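Local coordinates for protein transcriptional regulator, ROK family (Vibrio cholerae O1 biovar eltor, PDB 1Z05) that probably binds DNA and regulates transcription of genes of carbohydrate metabolism, as a zinc-containing ROK-family relative of E. coli Mlc, at residues Y45-Q50 against K414-Y418; G107-M113 against D167-A173; E308-L312 against D331-V335. All coordinates share one frame; numbering follows the deposited sequence. Where two conformers were deposited one is given.

Contact 1: residues Y45-Q50 against K414-Y418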
# COMPACT_ATOMS: atom_id res chain seq x y z
N TYR A 45 -14.76 -9.39 18.23
CA TYR A 45 -15.87 -9.83 17.39
C TYR A 45 -15.42 -10.74 16.24
O TYR A 45 -16.09 -11.75 15.92
CB TYR A 45 -16.61 -8.61 16.84
CG TYR A 45 -17.78 -8.96 15.98
CD1 TYR A 45 -19.04 -9.18 16.54
CD2 TYR A 45 -17.63 -9.08 14.59
CE1 TYR A 45 -20.14 -9.51 15.73
CE2 TYR A 45 -18.72 -9.42 13.78
CZ TYR A 45 -19.97 -9.63 14.36
OH TYR A 45 -21.05 -9.94 13.57
N LYS A 46 -14.29 -10.40 15.62
CA LYS A 46 -13.70 -11.23 14.56
C LYS A 46 -13.31 -12.62 15.07
O LYS A 46 -13.55 -13.63 14.40
CB LYS A 46 -12.50 -10.54 13.90
CG LYS A 46 -11.93 -11.30 12.70
CD LYS A 46 -10.69 -10.62 12.15
CE LYS A 46 -10.10 -11.40 10.98
NZ LYS A 46 -8.99 -10.61 10.37
N LEU A 47 -12.72 -12.68 16.26
CA LEU A 47 -12.40 -13.97 16.89
C LEU A 47 -13.66 -14.83 17.11
O LEU A 47 -13.68 -16.01 16.78
CB LEU A 47 -11.65 -13.77 18.21
CG LEU A 47 -10.15 -13.47 18.09
CD1 LEU A 47 -9.58 -13.09 19.46
CD2 LEU A 47 -9.38 -14.65 17.49
N ILE A 48 -14.70 -14.21 17.66
CA ILE A 48 -15.98 -14.88 17.89
C ILE A 48 -16.63 -15.36 16.58
O ILE A 48 -17.13 -16.49 16.49
CB ILE A 48 -16.96 -13.97 18.68
CG1 ILE A 48 -16.38 -13.66 20.06
CG2 ILE A 48 -18.31 -14.64 18.85
CD1 ILE A 48 -17.06 -12.52 20.77
N ASP A 49 -16.59 -14.50 15.57
CA ASP A 49 -17.18 -14.81 14.27
C ASP A 49 -16.48 -16.02 13.63
O ASP A 49 -17.14 -16.93 13.10
CB ASP A 49 -17.11 -13.59 13.35
CG ASP A 49 -18.01 -13.71 12.12
OD1 ASP A 49 -19.06 -14.37 12.20
OD2 ASP A 49 -17.66 -13.13 11.08
N GLN A 50 -15.16 -16.04 13.70
CA GLN A 50 -14.37 -17.06 13.03
C GLN A 50 -14.11 -18.31 13.87
O GLN A 50 -13.86 -19.38 13.32
CB GLN A 50 -13.05 -16.47 12.54
CG GLN A 50 -13.22 -15.50 11.38
CD GLN A 50 -11.93 -14.84 10.92
OE1 GLN A 50 -10.94 -14.81 11.65
NE2 GLN A 50 -11.96 -14.27 9.71
N LYS A 414 -18.65 -6.36 6.23
CA LYS A 414 -17.91 -7.33 7.03
C LYS A 414 -16.63 -6.71 7.62
O LYS A 414 -16.38 -6.86 8.82
CB LYS A 414 -17.64 -8.63 6.26
CG LYS A 414 -16.67 -9.58 6.96
CD LYS A 414 -17.18 -11.01 6.96
CE LYS A 414 -17.96 -11.29 8.24
NZ LYS A 414 -18.80 -12.51 8.16
N GLN A 415 -15.85 -6.00 6.80
CA GLN A 415 -14.61 -5.38 7.28
C GLN A 415 -14.86 -4.26 8.29
O GLN A 415 -14.05 -4.06 9.19
CB GLN A 415 -13.73 -4.92 6.11
CG GLN A 415 -12.28 -4.57 6.50
CD GLN A 415 -11.55 -5.69 7.25
OE1 GLN A 415 -11.04 -5.48 8.34
NE2 GLN A 415 -11.52 -6.88 6.66
N ALA A 416 -15.98 -3.55 8.16
CA ALA A 416 -16.36 -2.51 9.14
C ALA A 416 -16.77 -3.09 10.49
O ALA A 416 -16.60 -2.44 11.51
CB ALA A 416 -17.48 -1.61 8.60
N LEU A 417 -17.31 -4.31 10.48
CA LEU A 417 -17.56 -5.07 11.73
C LEU A 417 -16.23 -5.46 12.39
O LEU A 417 -16.02 -5.22 13.58
CB LEU A 417 -18.41 -6.32 11.46
CG LEU A 417 -19.88 -6.09 11.05
CD1 LEU A 417 -20.51 -7.35 10.51
CD2 LEU A 417 -20.73 -5.53 12.20
N TYR A 418 -15.33 -6.04 11.60
CA TYR A 418 -14.00 -6.44 12.07
C TYR A 418 -13.12 -5.25 12.51
O TYR A 418 -12.28 -5.40 13.40
CB TYR A 418 -13.29 -7.24 11.00
CG TYR A 418 -13.87 -8.62 10.73
CD1 TYR A 418 -14.93 -9.13 11.50
CD2 TYR A 418 -13.34 -9.42 9.73
CE1 TYR A 418 -15.44 -10.41 11.26
CE2 TYR A 418 -13.84 -10.69 9.48
CZ TYR A 418 -14.89 -11.17 10.24
OH TYR A 418 -15.36 -12.44 9.97
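The ring of Tyr-418 lies between two lysine chains. Lys-46 lays its extended aliphatic chain on one face, with CG 3.6 Å from the ring centroid and almost on the ring normal, a CH-pi contact. On the opposite face CG of Lys-414, four residues back on the same helix, sits nearer the rim. At the edge, in the ring plane, OD2 of Asp-49 accepts a hydrogen bond from the phenol: Tyr-418 OH to Asp-49 OD2 is 2.6 Å. That oxygen is met on its anti side, and the carboxylate is turned 63° from the ring. Another stretch of edge meets the ring of Tyr-45, CD1 of Tyr-418 to CD2 of Tyr-45 at 4.1 Å. The side chain of Tyr-418 is thus a knob in a hole made by Tyr-45, Lys-46, Asp-49 and Gln-50. Tyr-45 also packs its CE2 on CB of Leu-417 (3.9 Å), and both side chains reach Leu-423 of helix 421-428. Lys-414 bends at chi2 (134°) and chi3 (-93°), which carries its ammonium back to Asp-49. This makes a salt bridge, NZ of Lys-414 to OD2 of Asp-49 at 3.2 Å; the hydrogen bond within it is weak. OD1 of Asp-49 is hydrogen-bonded to Thr-103. The tyrosine bond and the nearby ammonium would be expected to favour the charged form of Asp-49. These bonds tie helix 35-51 to helix 407-418.

Contact 2: residues G107-M113 against D167-A173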
# COMPACT_ATOMS: atom_id res chain seq x y z
N GLY A 107 -31.48 -11.86 12.19
CA GLY A 107 -32.24 -10.66 12.48
C GLY A 107 -31.54 -9.40 12.02
O GLY A 107 -32.18 -8.37 11.79
N TRP A 108 -30.21 -9.47 11.89
CA TRP A 108 -29.42 -8.33 11.44
C TRP A 108 -29.22 -8.38 9.94
O TRP A 108 -28.95 -9.44 9.37
CB TRP A 108 -28.04 -8.34 12.09
CG TRP A 108 -28.03 -8.21 13.57
CD1 TRP A 108 -27.69 -9.18 14.47
CD2 TRP A 108 -28.31 -7.04 14.33
NE1 TRP A 108 -27.76 -8.69 15.74
CE2 TRP A 108 -28.14 -7.37 15.69
CE3 TRP A 108 -28.70 -5.73 14.00
CZ2 TRP A 108 -28.35 -6.46 16.73
CZ3 TRP A 108 -28.91 -4.81 15.03
CH2 TRP A 108 -28.74 -5.19 16.38
N GLN A 109 -29.31 -7.21 9.32
CA GLN A 109 -29.24 -7.10 7.88
C GLN A 109 -28.46 -5.84 7.48
O GLN A 109 -28.14 -5.01 8.32
CB GLN A 109 -30.66 -7.02 7.30
CG GLN A 109 -31.55 -8.22 7.65
CD GLN A 109 -32.98 -7.99 7.26
OE1 GLN A 109 -33.44 -6.86 7.20
NE2 GLN A 109 -33.71 -9.08 6.98
N PHE A 110 -28.16 -5.73 6.19
CA PHE A 110 -27.64 -4.49 5.62
C PHE A 110 -28.08 -4.41 4.16
O PHE A 110 -28.43 -5.42 3.56
CB PHE A 110 -26.10 -4.42 5.76
CG PHE A 110 -25.35 -5.52 5.02
CD1 PHE A 110 -24.98 -5.36 3.69
CD2 PHE A 110 -24.99 -6.69 5.68
CE1 PHE A 110 -24.28 -6.35 3.00
CE2 PHE A 110 -24.27 -7.69 5.02
CZ PHE A 110 -23.92 -7.53 3.68
N LEU A 111 -28.07 -3.20 3.62
CA LEU A 111 -28.28 -2.98 2.20
C LEU A 111 -26.94 -2.86 1.50
O LEU A 111 -26.01 -2.24 2.02
CB LEU A 111 -29.06 -1.68 1.94
CG LEU A 111 -30.54 -1.55 2.27
CD1 LEU A 111 -31.05 -0.26 1.63
CD2 LEU A 111 -31.33 -2.74 1.76
N SER A 112 -26.85 -3.49 0.33
CA SER A 112 -25.67 -3.33 -0.51
C SER A 112 -26.19 -2.91 -1.87
O SER A 112 -27.12 -3.52 -2.40
CB SER A 112 -24.88 -4.64 -0.61
OG SER A 112 -23.67 -4.45 -1.33
N MET A 113 -25.61 -1.83 -2.40
CA MET A 113 -26.04 -1.26 -3.66
C MET A 113 -24.90 -1.19 -4.66
O MET A 113 -23.73 -1.05 -4.29
CB MET A 113 -26.59 0.15 -3.42
CG MET A 113 -27.81 0.18 -2.51
SD MET A 113 -28.27 1.86 -2.03
CE MET A 113 -29.11 2.41 -3.51
N ASP A 167 -35.68 -6.28 8.60
CA ASP A 167 -35.64 -6.47 10.04
C ASP A 167 -34.74 -5.36 10.61
O ASP A 167 -35.09 -4.18 10.52
CB ASP A 167 -35.16 -7.89 10.39
CG ASP A 167 -35.46 -8.30 11.83
OD1 ASP A 167 -35.95 -7.45 12.63
OD2 ASP A 167 -35.22 -9.48 12.17
N ARG A 168 -33.59 -5.74 11.16
CA ARG A 168 -32.66 -4.78 11.75
C ARG A 168 -31.57 -4.42 10.73
O ARG A 168 -30.54 -5.08 10.66
CB ARG A 168 -32.04 -5.36 13.03
CG ARG A 168 -33.06 -5.93 14.02
CD ARG A 168 -32.39 -6.50 15.27
NE ARG A 168 -31.65 -7.73 15.00
CZ ARG A 168 -31.43 -8.69 15.90
NH1 ARG A 168 -30.74 -9.77 15.56
NH2 ARG A 168 -31.91 -8.58 17.14
N VAL A 169 -31.83 -3.38 9.95
CA VAL A 169 -30.88 -2.93 8.92
C VAL A 169 -29.82 -2.05 9.58
O VAL A 169 -30.14 -1.01 10.14
CB VAL A 169 -31.60 -2.16 7.79
CG1 VAL A 169 -30.64 -1.88 6.63
CG2 VAL A 169 -32.84 -2.93 7.32
N THR A 170 -28.57 -2.46 9.50
CA THR A 170 -27.51 -1.81 10.28
C THR A 170 -26.77 -0.74 9.52
O THR A 170 -26.15 0.14 10.12
CB THR A 170 -26.47 -2.84 10.71
OG1 THR A 170 -25.90 -3.42 9.53
CG2 THR A 170 -27.10 -3.93 11.56
N SER A 171 -26.80 -0.82 8.19
CA SER A 171 -25.88 -0.05 7.35
C SER A 171 -26.22 -0.20 5.88
O SER A 171 -27.00 -1.08 5.49
CB SER A 171 -24.44 -0.54 7.58
OG SER A 171 -24.35 -1.94 7.37
N ILE A 172 -25.60 0.65 5.06
CA ILE A 172 -25.73 0.61 3.61
C ILE A 172 -24.33 0.67 3.00
O ILE A 172 -23.52 1.52 3.37
CB ILE A 172 -26.60 1.79 3.09
CG1 ILE A 172 -28.06 1.62 3.53
CG2 ILE A 172 -26.52 1.90 1.55
CD1 ILE A 172 -28.95 2.84 3.37
N ALA A 173 -24.05 -0.25 2.09
CA ALA A 173 -22.84 -0.22 1.29
C ALA A 173 -23.21 0.09 -0.15
O ALA A 173 -24.23 -0.38 -0.66
CB ALA A 173 -22.09 -1.55 1.41
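In one of its two modelled conformers, Arg-168 folds over the indole of Trp-108. Its chain bends at chi3 (-70°), and the guanidinium then lies flat on the ring, centres 3.7 Å apart and planes at 23°. In this conformer CZ stands over the five-membered ring as a cation-pi contact, while CD covers the six-membered ring. Beside it, CG2 of Thr-170 presses on CE3 of Trp-108 at 3.4 Å. The indole NE1 itself bonds to the backbone O of His-81. Gly-107 has a positive phi (107°) that suits glycine, and its O accepts from N of Arg-168 at 3.0 Å.

On the other face of the sheet, Leu-111 and Ile-172 lie side by side, CB of Leu-111 to CG1 of Ile-172 at 3.8 Å. CG2 of Ile-172 also meets SD of Met-113 at 4.0 Å. Nearer the start of the strands, OE1 of Gln-109 accepts from N of Asp-167 at 2.7 Å, with the donor above the amide plane.

The parallel ladder slips by one residue between Gln-109 and Leu-111, a beta bulge. There O of Gln-109 takes N of Thr-170 at 2.8 Å.

Strand 108-116 is the middle strand of a five-stranded mixed sheet, between 119-126 and 168-176; strand 212-216 lies beyond 168-176. Helix 144-161 covers Leu-111 and Met-113; helix 407-418 covers Phe-110, Ser-171 and Ala-173.

Contact 3: residues E308-L312 against D331-V335; sequences EPSCL and DPLAV
OD2 of Asp-331 is gripped by two donors that come from opposite faces of its carboxylate. The hydroxyl of Ser-310 gives the shorter bond, 2.8 Å from OG to OD2, on the syn side. The backbone N of Ala-334 gives the other, 3.1 Å to the same OD2. OD1 of Asp-331 takes the backbone N of Cys-311 from above the carboxylate plane, at 3.1 Å and with a nearly straight N-H (169°). A water adds to the link. It donates to OD1 of Asp-331 and to O of Pro-309, and it accepts from N of Leu-333. The carboxylate thus has four donors and is held against rotation.

OG of Ser-310 is also an acceptor, from N of Leu-312 at 3.0 Å. The chi1 of Ser-310 (178°) turns OG anti to its own N, which sets it between N of Leu-312 and OD2 of Asp-331. Cys-311 lays its SG against CG of Asp-331.

Leu-333 packs beside the polar network. Its CD2 meets CB of Ser-310 at 3.6 Å, and its CD1 touches OE1 of Glu-308, which is salt-bridged to Arg-303. CD1 of Leu-312 meets CB of Ala-334 at 4.3 Å. Leu-312 and Leu-333 both reach Ile-304 on helix 293-305, while Ala-334 rests on helix 320-328.

Asp-331 is a classic helix N-cap, here for helix 332-356, and Ser-310 forms an ST turn. The cap joins the helix start to the loop after helix 293-305.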
# COMPACT_ATOMS: atom_id res chain seq x y z
N GLU A 308 -9.81 -12.22 -43.00
CA GLU A 308 -9.38 -13.38 -42.22
C GLU A 308 -10.58 -14.29 -41.92
O GLU A 308 -11.60 -13.80 -41.45
CB GLU A 308 -8.67 -12.97 -40.92
CG GLU A 308 -7.32 -12.31 -41.17
CD GLU A 308 -6.51 -12.13 -39.90
OE1 GLU A 308 -6.31 -13.12 -39.15
OE2 GLU A 308 -6.05 -10.99 -39.66
N PRO A 309 -10.44 -15.61 -42.18
CA PRO A 309 -11.58 -16.51 -42.01
C PRO A 309 -11.95 -16.74 -40.55
O PRO A 309 -11.07 -16.78 -39.68
CB PRO A 309 -11.11 -17.80 -42.68
CG PRO A 309 -9.64 -17.76 -42.60
CD PRO A 309 -9.23 -16.32 -42.63
N SER A 310 -13.24 -16.88 -40.29
CA SER A 310 -13.73 -17.09 -38.93
C SER A 310 -15.18 -17.50 -38.96
O SER A 310 -15.92 -17.12 -39.87
CB SER A 310 -13.59 -15.81 -38.08
OG SER A 310 -14.11 -16.00 -36.77
N CYS A 311 -15.59 -18.25 -37.94
CA CYS A 311 -16.99 -18.59 -37.72
C CYS A 311 -17.80 -17.36 -37.28
O CYS A 311 -19.03 -17.39 -37.28
CB CYS A 311 -17.11 -19.71 -36.69
SG CYS A 311 -16.61 -19.28 -35.00
N LEU A 312 -17.10 -16.29 -36.91
CA LEU A 312 -17.73 -15.03 -36.53
C LEU A 312 -18.00 -14.09 -37.72
O LEU A 312 -18.61 -13.04 -37.56
CB LEU A 312 -16.88 -14.29 -35.49
CG LEU A 312 -16.68 -14.92 -34.10
CD1 LEU A 312 -15.51 -14.28 -33.36
CD2 LEU A 312 -17.95 -14.86 -33.26
N ASP A 331 -12.24 -21.70 -32.73
CA ASP A 331 -12.10 -20.80 -33.89
C ASP A 331 -10.72 -20.16 -33.88
O ASP A 331 -10.39 -19.44 -32.95
CB ASP A 331 -13.19 -19.72 -33.90
CG ASP A 331 -13.07 -18.80 -35.10
OD1 ASP A 331 -13.22 -19.29 -36.25
OD2 ASP A 331 -12.82 -17.59 -34.91
N PRO A 332 -9.89 -20.45 -34.90
CA PRO A 332 -8.51 -19.97 -34.95
C PRO A 332 -8.36 -18.46 -34.74
O PRO A 332 -7.50 -18.03 -33.98
CB PRO A 332 -8.04 -20.37 -36.35
CG PRO A 332 -8.85 -21.59 -36.66
CD PRO A 332 -10.20 -21.31 -36.07
N LEU A 333 -9.20 -17.67 -35.40
CA LEU A 333 -9.16 -16.21 -35.24
C LEU A 333 -9.45 -15.75 -33.80
O LEU A 333 -8.70 -14.97 -33.23
CB LEU A 333 -10.08 -15.50 -36.24
CG LEU A 333 -10.15 -13.96 -36.13
CD1 LEU A 333 -8.78 -13.36 -36.35
CD2 LEU A 333 -11.13 -13.38 -37.14
N ALA A 334 -10.54 -16.26 -33.21
CA ALA A 334 -10.92 -15.92 -31.84
C ALA A 334 -9.86 -16.39 -30.84
O ALA A 334 -9.53 -15.67 -29.91
CB ALA A 334 -12.28 -16.51 -31.51
N VAL A 335 -9.34 -17.60 -31.04
CA VAL A 335 -8.22 -18.10 -30.24
C VAL A 335 -7.05 -17.12 -30.31
O VAL A 335 -6.51 -16.70 -29.28
CB VAL A 335 -7.78 -19.52 -30.69
CG1 VAL A 335 -6.43 -19.91 -30.06
CG2 VAL A 335 -8.86 -20.56 -30.35
O HOH W 1 -10.93 -18.54 -37.63

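In the fold
Contacts 1 and 2 are neighbours, with centres about 16 Å apart and nearest atoms about 6 Å apart. Helix 407-418 serves both: its end carries contact 1, and its Ala-410 and Ile-413 pack on the sheet of contact 2. Leu-127 also bridges them, touching Tyr-45 and Leu-417 as well as Trp-108 and Thr-170. Contact 3 lies on the other side of the chain's centre, with its own centre about 50 Å from that of contact 1 and 48 Å from that of contact 2. Along the chain, contact 1 encloses both others, and contact 2 closes before contact 3 opens. All three lie away from the zinc site of His-269, Cys-279, Cys-281 and Cys-286.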